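Side-chain contacts in putative NADPH:quinone oxidoreductase (Ralstonia eutropha, PDB 3IUP), which binds NADPH and probably uses it to reduce quinones or related substrates: residues A[162-167]-A[195-200]; A[168-173]-A[241-246]; A[219-224]-A[230-235]; A[256-261]-A[302-307]. One frame throughout, in Å; residues are numbered along the deposited sequence.

Contact 1 of 4, residues A[162-167]-A[195-200]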
loop_
_atom_site.group_PDB
_atom_site.type_symbol
_atom_site.label_atom_id
_atom_site.label_comp_id
_atom_site.label_asym_id
_atom_site.label_seq_id
_atom_site.Cartn_x
_atom_site.Cartn_y
_atom_site.Cartn_z
ATOM N N GLY A 162 -5.027 -18.830 3.312
ATOM C CA GLY A 162 -5.251 -17.467 3.712
ATOM C C GLY A 162 -5.280 -16.453 2.597
ATOM O O GLY A 162 -5.952 -15.433 2.696
HETATM N N MSE A 163 -4.542 -16.728 1.531
HETATM C CA MSE A 163 -4.633 -15.877 0.314
HETATM C C MSE A 163 -6.032 -15.937 -0.262
HETATM O O MSE A 163 -6.593 -14.912 -0.606
HETATM C CB MSE A 163 -3.605 -16.338 -0.728
HETATM C CG MSE A 163 -2.274 -16.112 -0.253
HETATM SE SE MSE A 163 -1.030 -16.805 -1.640
HETATM C CE MSE A 163 0.474 -16.208 -0.818
ATOM N N VAL A 164 -6.579 -17.139 -0.392
ATOM C CA VAL A 164 -7.938 -17.301 -0.877
ATOM C C VAL A 164 -8.973 -16.681 0.083
ATOM O O VAL A 164 -9.890 -15.951 -0.340
ATOM C CB VAL A 164 -8.260 -18.748 -1.193
ATOM C CG1 VAL A 164 -9.738 -18.890 -1.583
ATOM C CG2 VAL A 164 -7.313 -19.238 -2.310
ATOM N N GLU A 165 -8.752 -16.895 1.367
ATOM C CA GLU A 165 -9.601 -16.263 2.395
ATOM C C GLU A 165 -9.589 -14.724 2.333
ATOM O O GLU A 165 -10.638 -14.098 2.351
ATOM C CB GLU A 165 -9.203 -16.757 3.778
ATOM C CG GLU A 165 -10.250 -16.398 4.874
ATOM C CD GLU A 165 -11.335 -17.477 4.997
ATOM O OE1 GLU A 165 -11.394 -18.403 4.174
ATOM O OE2 GLU A 165 -12.141 -17.373 5.939
ATOM N N THR A 166 -8.409 -14.130 2.257
ATOM C CA THR A 166 -8.243 -12.720 2.093
ATOM C C THR A 166 -8.886 -12.186 0.823
ATOM O O THR A 166 -9.537 -11.187 0.885
ATOM C CB THR A 166 -6.737 -12.317 2.084
ATOM O OG1 THR A 166 -6.109 -12.727 3.314
ATOM C CG2 THR A 166 -6.563 -10.831 1.972
HETATM N N MSE A 167 -8.676 -12.857 -0.307
HETATM C CA MSE A 167 -9.350 -12.524 -1.551
HETATM C C MSE A 167 -10.868 -12.344 -1.344
HETATM O O MSE A 167 -11.476 -11.305 -1.712
HETATM C CB MSE A 167 -9.103 -13.659 -2.540
HETATM C CG MSE A 167 -9.726 -13.498 -3.889
HETATM SE SE MSE A 167 -9.656 -15.175 -4.915
HETATM C CE MSE A 167 -11.170 -16.020 -4.091
ATOM N N ASP A 195 -10.909 -25.976 -6.115
ATOM C CA ASP A 195 -12.019 -25.126 -5.710
ATOM C C ASP A 195 -12.614 -24.289 -6.840
ATOM O O ASP A 195 -13.610 -23.609 -6.631
ATOM C CB ASP A 195 -11.593 -24.222 -4.556
ATOM C CG ASP A 195 -11.142 -24.991 -3.318
ATOM O OD1 ASP A 195 -11.042 -26.249 -3.353
ATOM O OD2 ASP A 195 -10.841 -24.342 -2.288
ATOM N N GLY A 196 -12.041 -24.313 -8.041
ATOM C CA GLY A 196 -12.598 -23.522 -9.141
ATOM C C GLY A 196 -12.387 -22.009 -8.991
ATOM O O GLY A 196 -13.239 -21.219 -9.368
ATOM N N ILE A 197 -11.221 -21.628 -8.471
ATOM C CA ILE A 197 -10.823 -20.211 -8.364
ATOM C C ILE A 197 -9.874 -19.872 -9.496
ATOM O O ILE A 197 -8.869 -20.586 -9.719
ATOM C CB ILE A 197 -10.106 -19.975 -7.000
ATOM C CG1 ILE A 197 -11.059 -20.320 -5.856
ATOM C CG2 ILE A 197 -9.625 -18.512 -6.874
ATOM C CD1 ILE A 197 -10.395 -20.540 -4.515
ATOM N N LYS A 198 -10.144 -18.764 -10.171
ATOM C CA LYS A 198 -9.276 -18.293 -11.218
ATOM C C LYS A 198 -8.011 -17.685 -10.619
ATOM O O LYS A 198 -8.048 -16.948 -9.616
ATOM C CB LYS A 198 -10.018 -17.271 -12.103
ATOM C CG LYS A 198 -11.317 -17.843 -12.681
ATOM C CD LYS A 198 -11.993 -16.838 -13.639
ATOM N N LEU A 199 -6.896 -18.028 -11.225
ATOM C CA LEU A 199 -5.601 -17.756 -10.620
ATOM C C LEU A 199 -4.629 -17.405 -11.729
ATOM O O LEU A 199 -4.568 -18.100 -12.762
ATOM C CB LEU A 199 -5.156 -18.986 -9.870
ATOM C CG LEU A 199 -3.683 -19.002 -9.446
ATOM C CD1 LEU A 199 -3.377 -17.846 -8.391
ATOM C CD2 LEU A 199 -3.272 -20.355 -8.893
ATOM N N VAL A 200 -3.849 -16.352 -11.540
ATOM C CA VAL A 200 -2.754 -16.067 -12.427
ATOM C C VAL A 200 -1.476 -16.328 -11.692
ATOM O O VAL A 200 -1.184 -15.688 -10.666
ATOM C CB VAL A 200 -2.783 -14.637 -12.965
ATOM C CG1 VAL A 200 -1.517 -14.323 -13.848
ATOM C CG2 VAL A 200 -4.153 -14.316 -13.676
#

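Contact 2 of 4, residues A[168-173]-A[241-246]. With ACT (acetate ion), chain I; ACT (acetate ion), chain H.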
loop_
_atom_site.group_PDB
_atom_site.type_symbol
_atom_site.label_atom_id
_atom_site.label_comp_id
_atom_site.label_asym_id
_atom_site.label_seq_id
_atom_site.Cartn_x
_atom_site.Cartn_y
_atom_site.Cartn_z
ATOM N N ARG A 168 -11.471 -13.365 -0.758
ATOM C CA ARG A 168 -12.900 -13.333 -0.461
ATOM C C ARG A 168 -13.306 -12.262 0.536
ATOM O O ARG A 168 -14.281 -11.562 0.312
ATOM C CB ARG A 168 -13.341 -14.685 0.038
ATOM C CG ARG A 168 -13.382 -15.733 -1.062
ATOM C CD ARG A 168 -13.490 -17.098 -0.528
ATOM N NE ARG A 168 -13.721 -18.030 -1.628
ATOM C CZ ARG A 168 -13.441 -19.322 -1.586
ATOM N NH1 ARG A 168 -12.956 -19.884 -0.482
ATOM N NH2 ARG A 168 -13.667 -20.062 -2.654
ATOM N N LEU A 169 -12.574 -12.150 1.631
ATOM C CA LEU A 169 -12.854 -11.124 2.633
ATOM C C LEU A 169 -12.793 -9.714 2.085
ATOM O O LEU A 169 -13.546 -8.844 2.525
ATOM C CB LEU A 169 -11.929 -11.238 3.847
ATOM C CG LEU A 169 -12.235 -12.426 4.753
ATOM C CD1 LEU A 169 -11.039 -12.747 5.623
ATOM C CD2 LEU A 169 -13.513 -12.146 5.602
ATOM N N GLU A 170 -11.907 -9.463 1.153
ATOM C CA GLU A 170 -11.711 -8.091 0.668
ATOM C C GLU A 170 -12.455 -7.850 -0.647
ATOM O O GLU A 170 -12.291 -6.835 -1.303
ATOM C CB GLU A 170 -10.217 -7.783 0.590
ATOM C CG GLU A 170 -9.591 -7.923 1.957
ATOM C CD GLU A 170 -8.101 -7.548 2.025
ATOM O OE1 GLU A 170 -7.529 -7.124 1.004
ATOM O OE2 GLU A 170 -7.546 -7.691 3.136
ATOM N N GLY A 171 -13.286 -8.795 -1.034
ATOM C CA GLY A 171 -14.272 -8.573 -2.077
ATOM C C GLY A 171 -13.801 -8.836 -3.492
ATOM O O GLY A 171 -14.385 -8.330 -4.441
ATOM N N HIS A 172 -12.779 -9.646 -3.644
ATOM C CA HIS A 172 -12.176 -9.974 -4.941
ATOM C C HIS A 172 -12.684 -11.370 -5.346
ATOM O O HIS A 172 -13.022 -12.198 -4.491
ATOM C CB HIS A 172 -10.642 -10.028 -4.769
ATOM C CG HIS A 172 -10.043 -8.746 -4.282
ATOM N ND1 HIS A 172 -9.744 -7.690 -5.128
ATOM C CD2 HIS A 172 -9.658 -8.361 -3.037
ATOM C CE1 HIS A 172 -9.242 -6.691 -4.408
ATOM N NE2 HIS A 172 -9.176 -7.076 -3.135
ATOM N N SER A 173 -12.644 -11.678 -6.628
ATOM C CA SER A 173 -13.152 -12.966 -7.090
ATOM C C SER A 173 -12.045 -13.875 -7.649
ATOM O O SER A 173 -12.268 -15.091 -7.833
ATOM C CB SER A 173 -14.217 -12.733 -8.149
ATOM O OG SER A 173 -13.649 -11.917 -9.158
ATOM N N ALA A 241 -8.848 -11.024 -11.974
ATOM C CA ALA A 241 -8.138 -10.919 -10.704
ATOM C C ALA A 241 -7.763 -9.461 -10.351
ATOM O O ALA A 241 -7.223 -8.706 -11.161
ATOM C CB ALA A 241 -6.896 -11.812 -10.676
ATOM N N THR A 242 -8.049 -9.103 -9.101
ATOM C CA THR A 242 -7.783 -7.754 -8.581
ATOM C C THR A 242 -7.042 -7.734 -7.240
ATOM O O THR A 242 -6.841 -6.662 -6.654
ATOM C CB THR A 242 -9.075 -6.926 -8.523
ATOM O OG1 THR A 242 -10.070 -7.571 -7.733
ATOM C CG2 THR A 242 -9.663 -6.707 -9.943
ATOM N N ILE A 243 -6.623 -8.898 -6.770
ATOM C CA ILE A 243 -5.712 -9.020 -5.626
ATOM C C ILE A 243 -4.535 -9.903 -5.985
ATOM O O ILE A 243 -4.699 -10.910 -6.698
ATOM C CB ILE A 243 -6.468 -9.553 -4.357
ATOM C CG1 ILE A 243 -5.568 -9.528 -3.115
ATOM C CG2 ILE A 243 -7.086 -10.958 -4.536
ATOM C CD1 ILE A 243 -6.365 -9.780 -1.779
ATOM N N ALA A 244 -3.350 -9.496 -5.556
ATOM C CA ALA A 244 -2.134 -10.240 -5.799
ATOM C C ALA A 244 -1.411 -10.460 -4.505
ATOM O O ALA A 244 -1.343 -9.540 -3.649
ATOM C CB ALA A 244 -1.168 -9.462 -6.793
ATOM N N PHE A 245 -0.757 -11.613 -4.422
ATOM C CA PHE A 245 0.213 -11.882 -3.379
ATOM C C PHE A 245 1.580 -12.030 -3.993
ATOM O O PHE A 245 1.802 -12.948 -4.817
ATOM C CB PHE A 245 -0.179 -13.115 -2.610
ATOM C CG PHE A 245 -1.409 -12.918 -1.796
ATOM C CD1 PHE A 245 -2.633 -13.050 -2.362
ATOM C CD2 PHE A 245 -1.297 -12.553 -0.445
ATOM C CE1 PHE A 245 -3.795 -12.807 -1.580
ATOM C CE2 PHE A 245 -2.396 -12.312 0.296
ATOM C CZ PHE A 245 -3.629 -12.439 -0.249
ATOM N N ASP A 246 2.457 -11.101 -3.640
ATOM C CA ASP A 246 3.796 -11.030 -4.182
ATOM C C ASP A 246 4.851 -11.479 -3.158
ATOM O O ASP A 246 5.031 -10.853 -2.120
ATOM C CB ASP A 246 4.079 -9.646 -4.652
ATOM C CG ASP A 246 5.519 -9.472 -5.132
ATOM O OD1 ASP A 246 6.044 -10.384 -5.816
ATOM O OD2 ASP A 246 6.087 -8.420 -4.838
HETATM C C ACT I . -13.736 -23.381 -1.178
HETATM O O ACT I . -12.710 -22.686 -1.426
HETATM O OXT ACT I . -14.762 -23.096 -1.853
HETATM C CH3 ACT I . -13.742 -24.475 -0.147
HETATM C C ACT H . -10.818 -20.561 1.972
HETATM O O ACT H . -11.366 -21.722 1.853
HETATM O OXT ACT H . -11.423 -19.508 1.555
HETATM C CH3 ACT H . -9.495 -20.414 2.642
HETATM O O HOH W 1 -10.984 -10.109 -8.438
#

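Contact 3 of 4, residues A[219-224]-A[230-235]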
loop_
_atom_site.group_PDB
_atom_site.type_symbol
_atom_site.label_atom_id
_atom_site.label_comp_id
_atom_site.label_asym_id
_atom_site.label_seq_id
_atom_site.Cartn_x
_atom_site.Cartn_y
_atom_site.Cartn_z
ATOM N N HIS A 219 -3.234 -20.481 -15.983
ATOM C CA HIS A 219 -2.551 -19.250 -16.386
ATOM C C HIS A 219 -1.227 -19.128 -15.721
ATOM O O HIS A 219 -1.163 -19.036 -14.489
ATOM C CB HIS A 219 -3.347 -18.033 -15.955
ATOM C CG HIS A 219 -4.698 -17.938 -16.557
ATOM N ND1 HIS A 219 -4.891 -17.560 -17.867
ATOM C CD2 HIS A 219 -5.925 -18.189 -16.044
ATOM C CE1 HIS A 219 -6.189 -17.563 -18.129
ATOM N NE2 HIS A 219 -6.836 -17.937 -17.039
ATOM N N VAL A 220 -0.171 -19.057 -16.514
ATOM C CA VAL A 220 1.151 -18.856 -16.007
ATOM C C VAL A 220 1.846 -17.858 -16.890
ATOM O O VAL A 220 1.860 -18.026 -18.114
ATOM C CB VAL A 220 1.954 -20.152 -16.015
ATOM C CG1 VAL A 220 3.285 -19.930 -15.341
ATOM C CG2 VAL A 220 1.151 -21.305 -15.314
ATOM N N CYS A 221 2.365 -16.788 -16.286
ATOM C CA CYS A 221 3.136 -15.758 -16.956
ATOM C C CYS A 221 4.542 -15.715 -16.420
ATOM O O CYS A 221 4.775 -15.772 -15.219
ATOM C CB CYS A 221 2.509 -14.387 -16.729
ATOM S SG CYS A 221 0.807 -14.342 -17.318
ATOM N N ASN A 222 5.486 -15.585 -17.325
ATOM C CA ASN A 222 6.900 -15.566 -17.010
ATOM C C ASN A 222 7.386 -14.134 -17.094
ATOM O O ASN A 222 7.369 -13.528 -18.132
ATOM C CB ASN A 222 7.653 -16.472 -17.989
ATOM C CG ASN A 222 9.152 -16.441 -17.819
ATOM O OD1 ASN A 222 9.672 -15.970 -16.827
ATOM N ND2 ASN A 222 9.850 -17.043 -18.762
ATOM N N ALA A 223 7.885 -13.614 -15.960
ATOM C CA ALA A 223 8.420 -12.263 -15.908
ATOM C C ALA A 223 9.589 -12.028 -16.869
ATOM O O ALA A 223 9.802 -10.899 -17.282
ATOM C CB ALA A 223 8.828 -11.932 -14.414
ATOM N N ALA A 224 10.322 -13.085 -17.234
ATOM C CA ALA A 224 11.408 -12.994 -18.212
ATOM C C ALA A 224 10.892 -12.898 -19.649
ATOM O O ALA A 224 11.679 -12.677 -20.561
ATOM C CB ALA A 224 12.363 -14.198 -18.075
ATOM N N GLN A 230 1.973 -7.844 -21.880
ATOM C CA GLN A 230 0.838 -8.284 -22.647
ATOM C C GLN A 230 0.219 -9.594 -22.159
ATOM O O GLN A 230 -1.003 -9.718 -22.087
ATOM C CB GLN A 230 1.254 -8.405 -24.101
ATOM C CG GLN A 230 0.242 -8.990 -25.057
ATOM C CD GLN A 230 0.893 -9.162 -26.436
ATOM O OE1 GLN A 230 1.651 -8.284 -26.876
ATOM N NE2 GLN A 230 0.691 -10.316 -27.063
ATOM N N ASP A 231 1.061 -10.585 -21.849
ATOM C CA ASP A 231 0.582 -11.897 -21.387
ATOM C C ASP A 231 -0.203 -11.714 -20.056
ATOM O O ASP A 231 -1.268 -12.282 -19.860
ATOM C CB ASP A 231 1.753 -12.843 -21.036
ATOM C CG ASP A 231 2.761 -13.081 -22.171
ATOM O OD1 ASP A 231 2.415 -12.903 -23.366
ATOM O OD2 ASP A 231 3.931 -13.489 -21.811
ATOM N N LEU A 232 0.360 -10.903 -19.162
ATOM C CA LEU A 232 -0.223 -10.688 -17.841
ATOM C C LEU A 232 -1.538 -9.962 -17.970
ATOM O O LEU A 232 -2.566 -10.397 -17.409
ATOM C CB LEU A 232 0.771 -9.941 -16.914
ATOM C CG LEU A 232 0.250 -9.583 -15.530
ATOM C CD1 LEU A 232 -0.369 -10.868 -14.877
ATOM C CD2 LEU A 232 1.327 -8.919 -14.673
ATOM N N THR A 233 -1.563 -8.948 -18.820
ATOM C CA THR A 233 -2.794 -8.198 -19.047
ATOM C C THR A 233 -3.889 -9.128 -19.597
ATOM O O THR A 233 -5.033 -9.119 -19.133
ATOM C CB THR A 233 -2.578 -6.969 -19.944
ATOM O OG1 THR A 233 -1.577 -6.106 -19.394
ATOM C CG2 THR A 233 -3.906 -6.186 -20.140
ATOM N N GLU A 234 -3.537 -9.985 -20.561
ATOM C CA GLU A 234 -4.522 -10.938 -21.094
ATOM C C GLU A 234 -5.027 -11.879 -20.012
ATOM O O GLU A 234 -6.183 -12.150 -19.939
ATOM C CB GLU A 234 -3.934 -11.822 -22.202
ATOM C CG GLU A 234 -3.539 -11.121 -23.457
ATOM C CD GLU A 234 -2.798 -12.076 -24.454
ATOM O OE1 GLU A 234 -3.036 -13.306 -24.374
ATOM O OE2 GLU A 234 -1.983 -11.593 -25.293
ATOM N N ALA A 235 -4.112 -12.423 -19.217
ATOM C CA ALA A 235 -4.480 -13.295 -18.091
ATOM C C ALA A 235 -5.413 -12.570 -17.111
ATOM O O ALA A 235 -6.337 -13.175 -16.566
ATOM C CB ALA A 235 -3.207 -13.815 -17.373
HETATM O O HOH W 2 4.641 -15.502 -19.967
#

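Contact 4 of 4, residues A[256-261]-A[302-307]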
loop_
_atom_site.group_PDB
_atom_site.type_symbol
_atom_site.label_atom_id
_atom_site.label_comp_id
_atom_site.label_asym_id
_atom_site.label_seq_id
_atom_site.Cartn_x
_atom_site.Cartn_y
_atom_site.Cartn_z
ATOM N N GLN A 256 4.056 -3.608 -11.698
ATOM C CA GLN A 256 3.672 -4.226 -12.955
ATOM C C GLN A 256 2.291 -4.853 -12.882
ATOM O O GLN A 256 1.496 -4.667 -13.794
ATOM C CB GLN A 256 4.702 -5.220 -13.387
ATOM C CG GLN A 256 5.941 -4.513 -13.902
ATOM C CD GLN A 256 7.104 -5.452 -14.128
ATOM O OE1 GLN A 256 7.210 -6.487 -13.498
ATOM N NE2 GLN A 256 8.037 -5.023 -14.964
ATOM N N ILE A 257 2.027 -5.616 -11.815
ATOM C CA ILE A 257 0.733 -6.251 -11.627
ATOM C C ILE A 257 -0.384 -5.203 -11.560
ATOM O O ILE A 257 -1.433 -5.322 -12.228
ATOM C CB ILE A 257 0.691 -7.127 -10.387
ATOM C CG1 ILE A 257 1.652 -8.306 -10.531
ATOM C CG2 ILE A 257 -0.778 -7.607 -10.130
ATOM C CD1 ILE A 257 1.987 -9.029 -9.266
ATOM N N LEU A 258 -0.176 -4.160 -10.747
ATOM C CA LEU A 258 -1.177 -3.089 -10.651
ATOM C C LEU A 258 -1.423 -2.465 -12.022
ATOM O O LEU A 258 -2.584 -2.185 -12.399
ATOM C CB LEU A 258 -0.756 -2.042 -9.628
ATOM C CG LEU A 258 -0.814 -2.520 -8.177
ATOM C CD1 LEU A 258 -0.091 -1.533 -7.242
ATOM C CD2 LEU A 258 -2.316 -2.752 -7.772
ATOM N N THR A 259 -0.359 -2.173 -12.744
ATOM C CA THR A 259 -0.488 -1.561 -14.060
ATOM C C THR A 259 -1.343 -2.447 -14.986
ATOM O O THR A 259 -2.253 -1.960 -15.689
ATOM C CB THR A 259 0.931 -1.261 -14.649
ATOM O OG1 THR A 259 1.648 -0.403 -13.755
ATOM C CG2 THR A 259 0.877 -0.624 -16.042
ATOM N N CYS A 260 -1.037 -3.741 -15.010
ATOM C CA CYS A 260 -1.772 -4.660 -15.892
ATOM C C CYS A 260 -3.197 -4.857 -15.433
ATOM O O CYS A 260 -4.104 -4.970 -16.251
ATOM C CB CYS A 260 -1.060 -6.002 -16.014
ATOM S SG CYS A 260 0.519 -5.868 -16.834
HETATM N N MSE A 261 -3.428 -4.826 -14.110
HETATM C CA MSE A 261 -4.794 -4.946 -13.601
HETATM C C MSE A 261 -5.625 -3.732 -14.090
HETATM O O MSE A 261 -6.792 -3.864 -14.466
HETATM C CB MSE A 261 -4.808 -4.966 -12.074
HETATM C CG MSE A 261 -4.476 -6.246 -11.484
HETATM SE SE MSE A 261 -4.429 -6.132 -9.528
HETATM C CE MSE A 261 -4.163 -8.014 -9.205
HETATM N N MSE A 302 -6.131 5.672 -8.865
HETATM C CA MSE A 302 -6.109 5.960 -7.443
HETATM C C MSE A 302 -6.652 4.825 -6.588
HETATM O O MSE A 302 -6.483 4.833 -5.377
HETATM C CB MSE A 302 -6.894 7.252 -7.200
HETATM C CG MSE A 302 -6.372 8.417 -8.032
HETATM SE SE MSE A 302 -4.611 8.865 -7.393
HETATM C CE MSE A 302 -5.199 9.495 -5.681
ATOM N N ALA A 303 -7.312 3.832 -7.211
ATOM C CA ALA A 303 -7.992 2.774 -6.458
ATOM C C ALA A 303 -7.099 1.549 -6.320
ATOM O O ALA A 303 -7.246 0.520 -7.005
ATOM C CB ALA A 303 -9.383 2.402 -7.066
ATOM N N TRP A 304 -6.092 1.697 -5.448
ATOM C CA TRP A 304 -5.088 0.684 -5.269
ATOM C C TRP A 304 -4.531 0.729 -3.871
ATOM O O TRP A 304 -4.565 1.775 -3.193
ATOM C CB TRP A 304 -3.926 0.862 -6.289
ATOM C CG TRP A 304 -3.115 2.101 -6.073
ATOM C CD1 TRP A 304 -3.389 3.328 -6.532
ATOM C CD2 TRP A 304 -1.895 2.221 -5.295
ATOM N NE1 TRP A 304 -2.469 4.224 -6.068
ATOM C CE2 TRP A 304 -1.526 3.577 -5.320
ATOM C CE3 TRP A 304 -1.096 1.308 -4.595
ATOM C CZ2 TRP A 304 -0.387 4.060 -4.694
ATOM C CZ3 TRP A 304 0.027 1.782 -3.955
ATOM C CH2 TRP A 304 0.392 3.146 -4.029
ATOM N N GLY A 305 -4.021 -0.411 -3.461
ATOM C CA GLY A 305 -3.280 -0.507 -2.211
ATOM C C GLY A 305 -2.188 -1.534 -2.357
ATOM O O GLY A 305 -2.288 -2.513 -3.165
HETATM N N MSE A 306 -1.175 -1.367 -1.517
HETATM C CA MSE A 306 -0.057 -2.295 -1.454
HETATM C C MSE A 306 0.290 -2.382 0.022
HETATM O O MSE A 306 0.283 -1.351 0.743
HETATM C CB MSE A 306 1.161 -1.771 -2.225
HETATM C CG MSE A 306 2.272 -2.765 -2.265
HETATM SE SE MSE A 306 3.813 -2.000 -3.320
HETATM C CE MSE A 306 3.027 -1.916 -5.122
ATOM N N GLY A 307 0.617 -3.552 0.519
ATOM C CA GLY A 307 1.070 -3.598 1.921
ATOM C C GLY A 307 1.596 -4.945 2.336
ATOM O O GLY A 307 1.569 -5.875 1.551
#

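Contact 1 of 4, residues A[162-167]-A[195-200]
Ile197 meets helix 155-169 with both branches of its side chain, one for Val164 and one for Met167. Of the 130 Å² buried between 162-167 and 195-200, Ile197 gives about half and the two helix residues share nearly all the rest. Its CD1 meets Val164 CG1 tip to tip at 3.4 Å, closer than carbon atoms usually pack, while Val164 CG2 stands off at 4.0 Å from the same CD1. Val164 puts CG1 anti to its backbone N (chi1 175°), which aims that methyl at the loop. The second branch, Ile197 CG2, lies 3.9 Å from the selenium of Met167, a selenomethionine in this crystal; these two side chains pass alongside each other in opposite directions. Met167 runs extended as far as SE and then bends at chi3 (81°), which folds CE back to 4.0 Å from Ile197 CG2. Leu188 and Cys192 of helix 183-195 and Leu175 of strand 175-177 add further apolar contacts. No hydrogen bond joins the two segments: the contact is wholly apolar, so it probably rests on dispersion and on the burial of Val164 and Met167 from water.

Contact 2 of 4, residues A[168-173]-A[241-246]
His172 and Thr242 join through a 2.6 Å hydrogen bond between ND1 and OG1, nearly straight at 176°, in which either atom could be the donor. Traced outward, the histidine first sets CB 3.7 Å from Ile243 CG2. Its CG is swung beside the backbone N (chi1 -59°), and from there the imidazole lies with one face on Ile243: CB of that residue stands 3.6 Å from the ring centroid and only 9° off the normal, a CH-pi contact. On the far side of the ring from ND1, CD2 comes 3.8 Å from Ile243 CD1. Farther out, CE1 lies 3.3 Å from Thr242 O and NE2 3.9 Å from Ile243 CB. The bond to Thr242 lies in the ring plane, at the edge, and would hold the ring's rotation, with Ile243 supporting one face. Water 1, 2.8 Å from Thr242 OG1, also accepts from Ser173 N, giving a second, solvent-mediated tie. Ile243 CD1 reaches on to Glu170 OE1, while OE2 of that carboxylate is hydrogen-bonded to Tyr284. The helix ends in a Schellman motif with Gly171 at C-prime: His172 N bonds to Met167 O and Gly171 N to Arg168 O. Helix 155-169 thus ends over the start of strand 243-249, with strand 175-177 paired to one side of that strand and strand 281-285 to the other.

Contact 3 of 4, residues A[219-224]-A[230-235]
This is a helix-on-strand contact at the margin of the parallel sheet, where helix 228-239 lies against strand 220-222, the outermost strand of that sheet within the chain. The short axes approach to 8.3 Å and run nearly antiparallel, at 160°, as expected when a helix leads the chain back across a Rossmann-type sheet. Cys221 is central. Its SG, carried beside the backbone N (chi1 -58°), projects into the helix surface and lies 3.8 Å from Leu232 CA, 4.0 Å from Ala235 CB and 4.1 Å from Asp231 CB, so the thiol rests between successive turns. Ala235 CB touches two side chains at once, Cys221 and His219, whose ND1 is 4.1 Å away from it; the methyl approaches that imidazole obliquely. Toward the other end the contact turns polar. Water 2 accepts from Asn222 N and donates to Asp231 OD2, at 2.8 Å to each, bridging the strand backbone to the helix. The same carboxylate is hydrogen-bonded to Thr227 through OD1 and to Ser225 through OD2, which fixes its orientation. At the end of the strand, Asn222 OD1 accepts from Ala224 N in an Asx turn. No direct hydrogen bond crosses between the segments, so their cohesion combines van der Waals contact, mostly around the Cys221 sulfur, with a water bridge, probably strengthened by the negative charge of Asp231.

Contact 4 of 4, residues A[256-261]-A[302-307]
A single methyl, Leu258 CD1, makes both closest approaches between 256-261 and 302-307: 4.0 Å to Trp304 CE3 and 3.8 Å to CE of Met306, a selenomethionine. Leu258 gives 75 of the 133 Å² buried here. Its CG lies beside the backbone N (chi1 -70°) and chi2 is near trans, a common leucine conformation on helices, which extends CD1 from the helix toward the strand. The indole is placed differently. Trp304 holds CG between its backbone N and carbonyl carbon (chi1 67°), and chi2 at -85° turns the indole roughly perpendicular to the plane of CA, CB and CG, which brings CE3 of its six-membered ring to the leucine. The leucine side chain crosses that of the tryptophan at about a right angle, and its methyl approaches the indole obliquely. Met306, two residues on, reaches the same methyl by a longer route: the chain is extended through chi1 and chi2 and bends only at its last torsion, which turns CE back to Leu258 although the CB bond does not aim there. The touching atoms are all carbon, and no hydrogen bond joins the segments. Phe300 packs on Leu258 and meets the Trp304 ring edge-to-face, while Lys281 and Val283 of strand 281-285 also touch Leu258. Helix 253-266 thereby lies on one side of the last two strands of the parallel sheet, and strand 304-308 pairs antiparallel with a strand of the second subunit, carrying the sheet across the dimer interface.

All four contacts pack helices or connecting loops around the same six-stranded parallel sheet, consistent with a Rossmann-type nucleotide-binding domain. Contacts 1 and 2, with centres 7 Å apart, share helix 155-169 and meet where Met167 CG lies 3.7 Å from Ile243 CG2. Contact 2 touches contact 4 through Met261 CE, 3.5 Å from Thr242 C. Contact 3 reaches contact 1 through Val200 CG1 and Leu232 CD1 at 3.8 Å, and contact 4 where Leu232 CD2 meets Cys260 SG, also at 3.8 Å. A bound NADPH lies about 10 Å from the side chain of Trp304 in contact 4, and one, not necessarily the same molecule, 13 to 14 Å from those of Val164, Ile243 and Cys221.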